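Local coordinates for protein nucleoporin NUP82 (PDB 5CWW) that probably serves as a structural component of the nuclear pore complex and may help dock transiently associated nuclear transport factors, at residues I139-D144 / K157-T162; V175-W180 / A255-P260; S560-A565 / S579-D584. All coordinates share one frame; numbering follows the deposited sequence.

Contact 1 of 3, residues I139-D144 / K157-T162; sequences ICILPD and KPKFWT
In the outer strand pair of one propeller blade, Cys140 lies opposite Phe160 and Ile139 opposite Trp161. Strands 139-141 and 160-162 run antiparallel at 154°. Ile139 and Trp161 form the hydrogen-bonded pair. Ile139 N donates to Trp161 O at 2.7 Å, and Trp161 N donates back to Ile139 O. Ile141 N then donates to Lys159 O at 2.9 Å. Cys140 and Phe160 form the non-hydrogen-bonded pair between these links.

The sulfur of Cys140 lies over one face of the Phe160 ring, 3.9 Å from SG to the ring centroid, a sulfur-aromatic contact. Its CB sits over the same face, as a CH-pi partner. Cys140 SG is anti to the backbone N (chi1 -179°), and it comes nearest the ring at Phe160 CZ, 3.6 Å away. The blade is the antiparallel four-stranded sheet of strands 119-122, 128-132, 137-141 and 160-162, with 160-162 an edge strand, at the outer side of the blade. Phe160 also packs on Ile109 of strand 106-110 in the preceding blade and on Thr111 and Pro112 in the loop after it. An alanine in place of Phe160 would probably leave the Cys140 sulfur without its aromatic partner and open a gap beside Ile109.

Trp161 lies on the other sheet face. Its five-membered ring meets Ile141 at the rim, with Ile141 CG1 3.7 Å from Trp161 CD1. Lys159 CE lies over one face of the indole, toward the rim, 3.8 Å above its plane, and the indole also stacks with Phe212. Beyond the strands, Pro143 CG approaches Pro158 CG to 4.2 Å, where the two segments draw apart.

Contact 2 of 3, residues V175-W180 / A255-P260; sequences VVSAVW and AAACFP
Ser177 and Ala257 are joined by a hydrogen bond from a backbone N to a side-chain hydroxyl. Ala257 N donates to Ser177 OG at 3.0 Å, bent to 142° at the hydrogen. Ser177 OG stands anti to the carbonyl carbon, beside its own backbone N (chi1 -57°). It also rests close to the neighbouring backbone, 3.3 Å from Ala256 CA. The methyl of the same residue is near as well, with Ser177 OG 3.9 Å from Ala256 CB.

Two residues further on, Val179 uses its two methyls differently. CG1 is anti to the carbonyl carbon and lies 3.8 Å from Ala257 O. CG2 takes the crowded position between the backbone N and the carbonyl carbon. From there it approaches the Phe259 ring obliquely, 3.8 Å from Val179 CG2 to Phe259 CD2. The ring also meets that of His181 and touches Val191.

Strands 175-180 and 255-258 run almost parallel, 14° apart, and their axes come within 5.7 Å. They do not form one sheet. Each is an edge strand and the first strand of its own blade, near the centre of the molecule, as expected for the inner strands of a beta-propeller. Each also carries a classic beta bulge: Val176 and Ser177 face Val193, and Ala255 and Ala256 face Ala275.

Trp180 points its CB away from 255-260. Its NE1 donates to Val121 O, and its ring packs on Phe128 and Ala130 of the previous blade.

Contact 3 of 3, residues S560-A565 / S579-D584; sequences SPLAAA and SATQTD
Leu562 and Thr581 have the nearest CA atoms of the two segments, 5.1 Å apart. Segments 560-565 and 579-584 run in roughly opposite directions, 139° apart. Ala563 N donates to Ala580 O over 3.0 Å. The same oxygen also receives a CA-H...O contact from Leu562. This extends the pairing beyond the hairpin of strands 566-570 and 576-580, in the last propeller blade of the chain. Ala563 and Ala580 also touch Ile49 of strand 49-52, from the first blade.

A second bond comes from a side chain. Ser579 OG donates to Ala563 O at 2.6 Å, in the carbonyl plane and on a lone pair. Its OG is anti to the backbone N (chi1 -175°). Ala563 is thus gripped by its N-H and by its carbonyl oxygen, from consecutive residues of the facing segment.

Leu562 and Thr581 lie side by side and point the same way, with Leu562 CD2 3.8 Å from Thr581 CG2. Leu562 also packs on Ile510 and Thr505 of the preceding blade. At the far end Ser560 OG sits against Gln582, 3.4 Å from Gln582 CG, and takes a weak hydrogen bond from Gln582 N. The Gln582 chain bends at chi2, and its CD comes to 4.2 Å from Pro561 CD.

Thr581 opens an ST turn and an ST motif in the loop after strand 576-580: its OG1 accepts from Thr583 N at 3.3 Å and from Asp584 N at 2.8 Å.

Overall arrangement
The three contacts come in series along the chain. They sample different parts of a beta-propeller in the N-terminal part of the protein. Contact 1 lies at the outer edge of the blade that ends with strand 160-162. The next strand, 175-180, begins the following blade and enters contact 2, whose centre is about 21 Å away. Contact 2 joins that blade to its successor near the centre of the molecule. Contact 3 lies about 24 Å from contact 1 and 21 Å from contact 2, centre to centre. It belongs to the last blade and borders strand 49-52 of the first, consistent with a closed ring.

Contact 1 of 3, residues I139-D144 / K157-T162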
ATOM      1  N   ILE B 139      -2.893 -18.776   2.978  1.00 58.98           N
ATOM      2  CA  ILE B 139      -1.610 -19.075   2.358  1.00 58.56           C
ATOM      3  C   ILE B 139      -1.621 -20.507   1.850  1.00 59.82           C
ATOM      4  O   ILE B 139      -1.750 -21.451   2.631  1.00 60.01           O
ATOM      5  CB  ILE B 139      -0.438 -18.892   3.339  1.00 57.54           C
ATOM      6  CG1 ILE B 139      -0.477 -17.500   3.975  1.00 54.55           C
ATOM      7  CG2 ILE B 139       0.896 -19.137   2.632  1.00 58.74           C
ATOM      8  CD1 ILE B 139      -0.413 -16.359   2.986  1.00 51.77           C
ATOM      9  N   CYS B 140      -1.489 -20.661   0.536  1.00 60.66           N
ATOM     10  CA  CYS B 140      -1.455 -21.979  -0.076  1.00 63.09           C
ATOM     11  C   CYS B 140      -0.021 -22.448  -0.260  1.00 62.64           C
ATOM     12  O   CYS B 140       0.781 -21.784  -0.917  1.00 60.61           O
ATOM     13  CB  CYS B 140      -2.174 -21.970  -1.425  1.00 62.49           C
ATOM     14  SG  CYS B 140      -2.198 -23.586  -2.250  1.00 65.83           S
ATOM     15  N   ILE B 141       0.296 -23.590   0.338  1.00 62.27           N
ATOM     16  CA  ILE B 141       1.570 -24.249   0.102  1.00 63.96           C
ATOM     17  C   ILE B 141       1.480 -24.929  -1.253  1.00 62.60           C
ATOM     18  O   ILE B 141       0.858 -25.982  -1.388  1.00 63.60           O
ATOM     19  CB  ILE B 141       1.904 -25.279   1.199  1.00 69.22           C
ATOM     20  CG1 ILE B 141       1.714 -24.662   2.589  1.00 70.24           C
ATOM     21  CG2 ILE B 141       3.325 -25.801   1.029  1.00 71.48           C
ATOM     22  CD1 ILE B 141       2.473 -23.369   2.810  1.00 69.09           C
ATOM     23  N   LEU B 142       2.092 -24.316  -2.259  1.00 65.07           N
ATOM     24  CA  LEU B 142       1.955 -24.788  -3.631  1.00 67.40           C
ATOM     25  C   LEU B 142       2.502 -26.205  -3.780  1.00 74.53           C
ATOM     26  O   LEU B 142       3.570 -26.520  -3.257  1.00 76.29           O
ATOM     27  CB  LEU B 142       2.660 -23.831  -4.593  1.00 66.25           C
ATOM     28  CG  LEU B 142       2.064 -22.421  -4.632  1.00 63.82           C
ATOM     29  CD1 LEU B 142       2.874 -21.513  -5.546  1.00 64.63           C
ATOM     30  CD2 LEU B 142       0.605 -22.456  -5.084  1.00 62.40           C
ATOM     31  N   PRO B 143       1.766 -27.070  -4.498  1.00 79.56           N
ATOM     32  CA  PRO B 143       2.165 -28.476  -4.589  1.00 83.53           C
ATOM     33  C   PRO B 143       3.250 -28.727  -5.626  1.00 84.25           C
ATOM     34  O   PRO B 143       3.565 -27.844  -6.424  1.00 86.25           O
ATOM     35  CB  PRO B 143       0.867 -29.168  -4.998  1.00 85.69           C
ATOM     36  CG  PRO B 143       0.186 -28.154  -5.851  1.00 82.16           C
ATOM     37  CD  PRO B 143       0.530 -26.808  -5.259  1.00 79.95           C
ATOM     38  N   ASP B 144       3.811 -29.931  -5.604  1.00 84.87           N
ATOM     39  CA  ASP B 144       4.797 -30.337  -6.591  1.00 84.67           C
ATOM     40  C   ASP B 144       4.162 -30.306  -7.977  1.00 79.71           C
ATOM     41  O   ASP B 144       2.990 -30.645  -8.137  1.00 80.16           O
ATOM     42  CB  ASP B 144       5.335 -31.734  -6.266  1.00 94.48           C
ATOM     43  CG  ASP B 144       6.673 -32.015  -6.924  1.00103.21           C
ATOM     44  OD1 ASP B 144       6.903 -31.532  -8.051  1.00105.89           O
ATOM     45  OD2 ASP B 144       7.501 -32.719  -6.306  1.00107.21           O
ATOM     46  N   LYS B 157      -3.994 -32.925  -2.210  1.00102.63           N
ATOM     47  CA  LYS B 157      -4.638 -32.056  -1.229  1.00104.85           C
ATOM     48  C   LYS B 157      -3.686 -30.952  -0.762  1.00 95.98           C
ATOM     49  O   LYS B 157      -3.108 -31.041   0.322  1.00100.03           O
ATOM     50  CB  LYS B 157      -5.141 -32.872  -0.031  1.00111.75           C
ATOM     51  CG  LYS B 157      -4.123 -33.836   0.575  1.00116.24           C
ATOM     52  CD  LYS B 157      -4.768 -34.749   1.612  1.00122.18           C
ATOM     53  CE  LYS B 157      -5.585 -35.857   0.962  1.00126.56           C
ATOM     54  NZ  LYS B 157      -6.181 -36.779   1.971  1.00130.61           N
ATOM     55  N   PRO B 158      -3.517 -29.905  -1.589  1.00 84.55           N
ATOM     56  CA  PRO B 158      -2.641 -28.777  -1.251  1.00 77.34           C
ATOM     57  C   PRO B 158      -3.016 -28.118   0.072  1.00 75.85           C
ATOM     58  O   PRO B 158      -4.183 -27.794   0.294  1.00 73.59           O
ATOM     59  CB  PRO B 158      -2.846 -27.810  -2.421  1.00 74.08           C
ATOM     60  CG  PRO B 158      -3.295 -28.668  -3.549  1.00 75.97           C
ATOM     61  CD  PRO B 158      -4.121 -29.749  -2.925  1.00 79.75           C
ATOM     62  N   LYS B 159      -2.027 -27.923   0.937  1.00 74.21           N
ATOM     63  CA  LYS B 159      -2.256 -27.339   2.252  1.00 75.16           C
ATOM     64  C   LYS B 159      -2.567 -25.848   2.157  1.00 68.83           C
ATOM     65  O   LYS B 159      -1.879 -25.100   1.463  1.00 65.37           O
ATOM     66  CB  LYS B 159      -1.033 -27.562   3.149  1.00 79.15           C
ATOM     67  CG  LYS B 159      -1.149 -26.972   4.553  1.00 82.24           C
ATOM     68  CD  LYS B 159      -2.305 -27.590   5.328  1.00 87.61           C
ATOM     69  CE  LYS B 159      -2.385 -27.049   6.745  1.00 89.52           C
ATOM     70  NZ  LYS B 159      -3.555 -27.603   7.481  1.00 92.83           N
ATOM     71  N   PHE B 160      -3.620 -25.435   2.858  1.00 70.33           N
ATOM     72  CA  PHE B 160      -3.990 -24.029   2.984  1.00 68.34           C
ATOM     73  C   PHE B 160      -3.884 -23.602   4.442  1.00 69.84           C
ATOM     74  O   PHE B 160      -4.425 -24.267   5.327  1.00 72.21           O
ATOM     75  CB  PHE B 160      -5.412 -23.784   2.476  1.00 67.08           C
ATOM     76  CG  PHE B 160      -5.524 -23.704   0.982  1.00 66.15           C
ATOM     77  CD1 PHE B 160      -5.579 -24.853   0.212  1.00 68.24           C
ATOM     78  CD2 PHE B 160      -5.594 -22.474   0.348  1.00 63.93           C
ATOM     79  CE1 PHE B 160      -5.688 -24.778  -1.164  1.00 68.56           C
ATOM     80  CE2 PHE B 160      -5.705 -22.393  -1.027  1.00 64.06           C
ATOM     81  CZ  PHE B 160      -5.749 -23.547  -1.784  1.00 66.45           C
ATOM     82  N   TRP B 161      -3.184 -22.500   4.687  1.00 68.43           N
ATOM     83  CA  TRP B 161      -3.052 -21.943   6.028  1.00 69.06           C
ATOM     84  C   TRP B 161      -3.866 -20.665   6.153  1.00 65.57           C
ATOM     85  O   TRP B 161      -3.762 -19.773   5.313  1.00 65.02           O
ATOM     86  CB  TRP B 161      -1.589 -21.645   6.358  1.00 69.12           C
ATOM     87  CG  TRP B 161      -0.726 -22.851   6.526  1.00 72.49           C
ATOM     88  CD1 TRP B 161      -0.164 -23.605   5.537  1.00 73.99           C
ATOM     89  CD2 TRP B 161      -0.311 -23.437   7.764  1.00 74.95           C
ATOM     90  NE1 TRP B 161       0.573 -24.629   6.085  1.00 76.58           N
ATOM     91  CE2 TRP B 161       0.498 -24.546   7.451  1.00 77.51           C
ATOM     92  CE3 TRP B 161      -0.548 -23.132   9.107  1.00 75.31           C
ATOM     93  CZ2 TRP B 161       1.070 -25.352   8.431  1.00 79.94           C
ATOM     94  CZ3 TRP B 161       0.021 -23.931  10.078  1.00 78.48           C
ATOM     95  CH2 TRP B 161       0.820 -25.028   9.737  1.00 80.81           C
ATOM     96  N   THR B 162      -4.673 -20.578   7.205  1.00 66.56           N
ATOM     97  CA  THR B 162      -5.398 -19.352   7.503  1.00 64.14           C
ATOM     98  C   THR B 162      -4.434 -18.327   8.088  1.00 63.95           C
ATOM     99  O   THR B 162      -3.678 -18.636   9.007  1.00 65.73           O
ATOM    100  CB  THR B 162      -6.553 -19.595   8.493  1.00 65.46           C
ATOM    101  OG1 THR B 162      -7.489 -20.515   7.922  1.00 66.39           O
ATOM    102  CG2 THR B 162      -7.274 -18.294   8.818  1.00 64.99           C
TER

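Contact 2 of 3, residues V175-W180 / A255-P260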
ATOM      1  N   VAL B 175      -9.096  -6.392   3.668  1.00 49.54           N
ATOM      2  CA  VAL B 175      -7.706  -6.461   3.228  1.00 49.31           C
ATOM      3  C   VAL B 175      -7.585  -5.871   1.824  1.00 51.46           C
ATOM      4  O   VAL B 175      -8.361  -6.200   0.925  1.00 51.67           O
ATOM      5  CB  VAL B 175      -7.161  -7.913   3.253  1.00 56.50           C
ATOM      6  CG1 VAL B 175      -7.965  -8.832   2.333  1.00 57.47           C
ATOM      7  CG2 VAL B 175      -5.681  -7.930   2.891  1.00 55.01           C
ATOM      8  N   VAL B 176      -6.598  -5.002   1.647  1.00 51.98           N
ATOM      9  CA  VAL B 176      -6.435  -4.244   0.413  1.00 55.41           C
ATOM     10  C   VAL B 176      -5.226  -4.714  -0.385  1.00 51.22           C
ATOM     11  O   VAL B 176      -5.299  -4.872  -1.605  1.00 51.01           O
ATOM     12  CB  VAL B 176      -6.300  -2.741   0.724  1.00 60.19           C
ATOM     13  CG1 VAL B 176      -5.920  -1.959  -0.505  1.00 62.61           C
ATOM     14  CG2 VAL B 176      -7.605  -2.211   1.301  1.00 61.78           C
ATOM     15  N   SER B 177      -4.115  -4.937   0.307  1.00 49.09           N
ATOM     16  CA  SER B 177      -2.897  -5.391  -0.344  1.00 48.02           C
ATOM     17  C   SER B 177      -2.208  -6.478   0.459  1.00 46.38           C
ATOM     18  O   SER B 177      -2.220  -6.469   1.693  1.00 46.85           O
ATOM     19  CB  SER B 177      -1.930  -4.225  -0.556  1.00 48.43           C
ATOM     20  OG  SER B 177      -2.538  -3.191  -1.306  1.00 48.64           O
ATOM     21  N   ALA B 178      -1.619  -7.418  -0.269  1.00 45.83           N
ATOM     22  CA  ALA B 178      -0.723  -8.407   0.299  1.00 45.53           C
ATOM     23  C   ALA B 178       0.513  -8.465  -0.577  1.00 45.26           C
ATOM     24  O   ALA B 178       0.427  -8.823  -1.753  1.00 46.90           O
ATOM     25  CB  ALA B 178      -1.395  -9.767   0.382  1.00 46.33           C
ATOM     26  N   VAL B 179       1.656  -8.090  -0.013  1.00 42.89           N
ATOM     27  CA  VAL B 179       2.904  -8.059  -0.762  1.00 44.98           C
ATOM     28  C   VAL B 179       4.013  -8.699   0.051  1.00 47.17           C
ATOM     29  O   VAL B 179       4.146  -8.452   1.248  1.00 46.98           O
ATOM     30  CB  VAL B 179       3.305  -6.616  -1.148  1.00 45.97           C
ATOM     31  CG1 VAL B 179       2.331  -6.053  -2.172  1.00 47.68           C
ATOM     32  CG2 VAL B 179       3.367  -5.718   0.083  1.00 46.20           C
ATOM     33  N   TRP B 180       4.801  -9.540  -0.606  1.00 48.16           N
ATOM     34  CA  TRP B 180       5.884 -10.247   0.057  1.00 48.50           C
ATOM     35  C   TRP B 180       7.067  -9.302   0.215  1.00 49.23           C
ATOM     36  O   TRP B 180       7.359  -8.510  -0.681  1.00 48.57           O
ATOM     37  CB  TRP B 180       6.274 -11.496  -0.737  1.00 48.33           C
ATOM     38  CG  TRP B 180       5.140 -12.478  -0.863  1.00 47.19           C
ATOM     39  CD1 TRP B 180       4.182 -12.505  -1.839  1.00 46.78           C
ATOM     40  CD2 TRP B 180       4.837 -13.562   0.025  1.00 46.88           C
ATOM     41  NE1 TRP B 180       3.306 -13.541  -1.614  1.00 47.54           N
ATOM     42  CE2 TRP B 180       3.687 -14.205  -0.478  1.00 47.89           C
ATOM     43  CE3 TRP B 180       5.427 -14.053   1.192  1.00 47.32           C
ATOM     44  CZ2 TRP B 180       3.118 -15.314   0.149  1.00 50.16           C
ATOM     45  CZ3 TRP B 180       4.860 -15.154   1.814  1.00 49.27           C
ATOM     46  CH2 TRP B 180       3.717 -15.771   1.290  1.00 50.89           C
ATOM     47  N   ALA B 255      -5.885   2.496  -0.582  1.00 45.63           N
ATOM     48  CA  ALA B 255      -6.263   1.942  -1.878  1.00 46.24           C
ATOM     49  C   ALA B 255      -5.337   0.790  -2.247  1.00 46.32           C
ATOM     50  O   ALA B 255      -5.788  -0.247  -2.727  1.00 47.05           O
ATOM     51  CB  ALA B 255      -6.221   3.015  -2.950  1.00 46.48           C
ATOM     52  N   ALA B 256      -4.040   0.976  -2.024  1.00 44.99           N
ATOM     53  CA  ALA B 256      -3.061  -0.062  -2.317  1.00 44.16           C
ATOM     54  C   ALA B 256      -1.707   0.268  -1.708  1.00 43.39           C
ATOM     55  O   ALA B 256      -1.424   1.418  -1.374  1.00 43.40           O
ATOM     56  CB  ALA B 256      -2.923  -0.258  -3.822  1.00 45.29           C
ATOM     57  N   ALA B 257      -0.872  -0.756  -1.580  1.00 43.34           N
ATOM     58  CA  ALA B 257       0.479  -0.597  -1.067  1.00 43.51           C
ATOM     59  C   ALA B 257       1.422  -1.505  -1.840  1.00 44.28           C
ATOM     60  O   ALA B 257       1.011  -2.546  -2.356  1.00 45.69           O
ATOM     61  CB  ALA B 257       0.533  -0.914   0.410  1.00 42.22           C
ATOM     62  N   CYS B 258       2.685  -1.105  -1.927  1.00 45.02           N
ATOM     63  CA  CYS B 258       3.675  -1.916  -2.612  1.00 46.08           C
ATOM     64  C   CYS B 258       5.076  -1.648  -2.085  1.00 43.51           C
ATOM     65  O   CYS B 258       5.342  -0.597  -1.498  1.00 42.90           O
ATOM     66  CB  CYS B 258       3.627  -1.649  -4.117  1.00 47.55           C
ATOM     67  SG  CYS B 258       4.141   0.017  -4.576  1.00 48.17           S
ATOM     68  N   PHE B 259       5.952  -2.629  -2.272  1.00 43.11           N
ATOM     69  CA  PHE B 259       7.385  -2.425  -2.141  1.00 42.94           C
ATOM     70  C   PHE B 259       7.932  -2.120  -3.525  1.00 45.30           C
ATOM     71  O   PHE B 259       7.332  -2.515  -4.528  1.00 46.39           O
ATOM     72  CB  PHE B 259       8.082  -3.655  -1.558  1.00 42.65           C
ATOM     73  CG  PHE B 259       7.878  -3.827  -0.084  1.00 43.40           C
ATOM     74  CD1 PHE B 259       8.540  -3.014   0.820  1.00 43.18           C
ATOM     75  CD2 PHE B 259       7.036  -4.811   0.402  1.00 43.82           C
ATOM     76  CE1 PHE B 259       8.357  -3.168   2.182  1.00 43.84           C
ATOM     77  CE2 PHE B 259       6.850  -4.974   1.765  1.00 43.74           C
ATOM     78  CZ  PHE B 259       7.512  -4.149   2.655  1.00 44.72           C
ATOM     79  N   PRO B 260       9.067  -1.412  -3.595  1.00 49.06           N
ATOM     80  CA  PRO B 260       9.671  -1.251  -4.914  1.00 52.09           C
ATOM     81  C   PRO B 260      10.009  -2.591  -5.539  1.00 57.00           C
ATOM     82  O   PRO B 260      10.249  -3.570  -4.825  1.00 57.22           O
ATOM     83  CB  PRO B 260      10.937  -0.443  -4.622  1.00 51.52           C
ATOM     84  CG  PRO B 260      10.577   0.361  -3.433  1.00 49.18           C
ATOM     85  CD  PRO B 260       9.715  -0.552  -2.593  1.00 47.72           C
TER

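Contact 3 of 3, residues S560-A565 / S579-D584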
ATOM      1  N   SER B 560     -17.813  -6.704 -17.959  1.00124.02           N
ATOM      2  CA  SER B 560     -17.054  -7.735 -17.258  1.00104.69           C
ATOM      3  C   SER B 560     -15.667  -7.232 -16.865  1.00 98.39           C
ATOM      4  O   SER B 560     -14.927  -6.739 -17.712  1.00 87.87           O
ATOM      5  CB  SER B 560     -16.920  -8.983 -18.130  1.00103.89           C
ATOM      6  OG  SER B 560     -15.807  -9.763 -17.731  1.00104.76           O
ATOM      7  N   PRO B 561     -15.307  -7.354 -15.578  1.00 97.47           N
ATOM      8  CA  PRO B 561     -13.961  -6.926 -15.188  1.00 87.87           C
ATOM      9  C   PRO B 561     -12.895  -7.885 -15.700  1.00 84.18           C
ATOM     10  O   PRO B 561     -13.163  -9.079 -15.849  1.00 85.68           O
ATOM     11  CB  PRO B 561     -14.021  -6.937 -13.660  1.00 92.32           C
ATOM     12  CG  PRO B 561     -15.025  -7.980 -13.341  1.00 92.25           C
ATOM     13  CD  PRO B 561     -16.054  -7.915 -14.437  1.00 96.11           C
ATOM     14  N   LEU B 562     -11.704  -7.362 -15.969  1.00 74.47           N
ATOM     15  CA  LEU B 562     -10.606  -8.176 -16.468  1.00 68.72           C
ATOM     16  C   LEU B 562      -9.634  -8.507 -15.347  1.00 63.97           C
ATOM     17  O   LEU B 562      -9.336  -7.663 -14.499  1.00 62.31           O
ATOM     18  CB  LEU B 562      -9.872  -7.457 -17.603  1.00 67.28           C
ATOM     19  CG  LEU B 562     -10.731  -7.012 -18.790  1.00 68.32           C
ATOM     20  CD1 LEU B 562      -9.876  -6.294 -19.823  1.00 67.85           C
ATOM     21  CD2 LEU B 562     -11.453  -8.196 -19.423  1.00 70.66           C
ATOM     22  N   ALA B 563      -9.148  -9.743 -15.340  1.00 62.35           N
ATOM     23  CA  ALA B 563      -8.084 -10.131 -14.430  1.00 60.09           C
ATOM     24  C   ALA B 563      -6.849  -9.288 -14.726  1.00 58.28           C
ATOM     25  O   ALA B 563      -6.522  -9.049 -15.890  1.00 56.70           O
ATOM     26  CB  ALA B 563      -7.774 -11.609 -14.568  1.00 60.57           C
ATOM     27  N   ALA B 564      -6.184  -8.823 -13.673  1.00 58.81           N
ATOM     28  CA  ALA B 564      -4.981  -8.013 -13.820  1.00 58.37           C
ATOM     29  C   ALA B 564      -3.992  -8.701 -14.749  1.00 58.65           C
ATOM     30  O   ALA B 564      -3.719  -9.893 -14.603  1.00 59.74           O
ATOM     31  CB  ALA B 564      -4.344  -7.757 -12.466  1.00 58.09           C
ATOM     32  N   ALA B 565      -3.473  -7.941 -15.708  1.00 57.76           N
ATOM     33  CA  ALA B 565      -2.572  -8.472 -16.723  1.00 58.09           C
ATOM     34  C   ALA B 565      -1.373  -9.165 -16.088  1.00 57.45           C
ATOM     35  O   ALA B 565      -0.784  -8.657 -15.137  1.00 54.52           O
ATOM     36  CB  ALA B 565      -2.108  -7.359 -17.648  1.00 58.34           C
ATOM     37  N   SER B 579      -4.578 -12.254 -19.575  1.00 65.13           N
ATOM     38  CA  SER B 579      -5.682 -11.733 -18.778  1.00 63.41           C
ATOM     39  C   SER B 579      -6.879 -12.650 -18.973  1.00 63.83           C
ATOM     40  O   SER B 579      -6.744 -13.733 -19.541  1.00 65.35           O
ATOM     41  CB  SER B 579      -6.021 -10.294 -19.174  1.00 63.38           C
ATOM     42  OG  SER B 579      -7.021  -9.750 -18.327  1.00 62.81           O
ATOM     43  N   ALA B 580      -8.050 -12.225 -18.513  1.00 61.08           N
ATOM     44  CA  ALA B 580      -9.242 -13.051 -18.651  1.00 62.48           C
ATOM     45  C   ALA B 580     -10.512 -12.287 -18.322  1.00 67.80           C
ATOM     46  O   ALA B 580     -10.516 -11.402 -17.466  1.00 68.31           O
ATOM     47  CB  ALA B 580      -9.138 -14.284 -17.755  1.00 61.00           C
ATOM     48  N   THR B 581     -11.587 -12.636 -19.018  1.00 73.71           N
ATOM     49  CA  THR B 581     -12.917 -12.167 -18.668  1.00 77.09           C
ATOM     50  C   THR B 581     -13.495 -13.135 -17.644  1.00 83.68           C
ATOM     51  O   THR B 581     -12.780 -13.996 -17.129  1.00 80.97           O
ATOM     52  CB  THR B 581     -13.842 -12.083 -19.895  1.00 77.81           C
ATOM     53  OG1 THR B 581     -14.019 -13.390 -20.456  1.00 79.09           O
ATOM     54  CG2 THR B 581     -13.254 -11.155 -20.949  1.00 78.14           C
ATOM     55  N   GLN B 582     -14.782 -12.999 -17.347  1.00 92.80           N
ATOM     56  CA  GLN B 582     -15.443 -13.903 -16.414  1.00 99.33           C
ATOM     57  C   GLN B 582     -15.480 -15.328 -16.960  1.00101.87           C
ATOM     58  O   GLN B 582     -15.613 -16.286 -16.198  1.00102.61           O
ATOM     59  CB  GLN B 582     -16.868 -13.427 -16.120  1.00105.74           C
ATOM     60  CG  GLN B 582     -16.957 -12.048 -15.484  1.00106.63           C
ATOM     61  CD  GLN B 582     -16.528 -12.044 -14.030  1.00108.26           C
ATOM     62  OE1 GLN B 582     -15.352 -12.238 -13.717  1.00107.37           O
ATOM     63  NE2 GLN B 582     -17.481 -11.827 -13.133  1.00109.02           N
ATOM     64  N   THR B 583     -15.348 -15.459 -18.278  1.00102.88           N
ATOM     65  CA  THR B 583     -15.536 -16.742 -18.952  1.00102.31           C
ATOM     66  C   THR B 583     -14.380 -17.128 -19.874  1.00 98.82           C
ATOM     67  O   THR B 583     -14.012 -18.301 -19.951  1.00103.57           O
ATOM     68  CB  THR B 583     -16.828 -16.733 -19.788  1.00105.20           C
ATOM     69  OG1 THR B 583     -16.702 -15.790 -20.859  1.00104.17           O
ATOM     70  CG2 THR B 583     -18.023 -16.359 -18.923  1.00104.81           C
ATOM     71  N   ASP B 584     -13.809 -16.146 -20.567  1.00 94.36           N
ATOM     72  CA  ASP B 584     -12.827 -16.418 -21.616  1.00 88.55           C
ATOM     73  C   ASP B 584     -11.451 -15.837 -21.302  1.00 78.62           C
ATOM     74  O   ASP B 584     -11.335 -14.892 -20.522  1.00 75.38           O
ATOM     75  CB  ASP B 584     -13.325 -15.856 -22.945  1.00 91.72           C
ATOM     76  CG  ASP B 584     -14.736 -16.297 -23.268  1.00 96.83           C
ATOM     77  OD1 ASP B 584     -15.093 -17.441 -22.922  1.00 98.37           O
ATOM     78  OD2 ASP B 584     -15.489 -15.496 -23.860  1.00 99.44           O
TER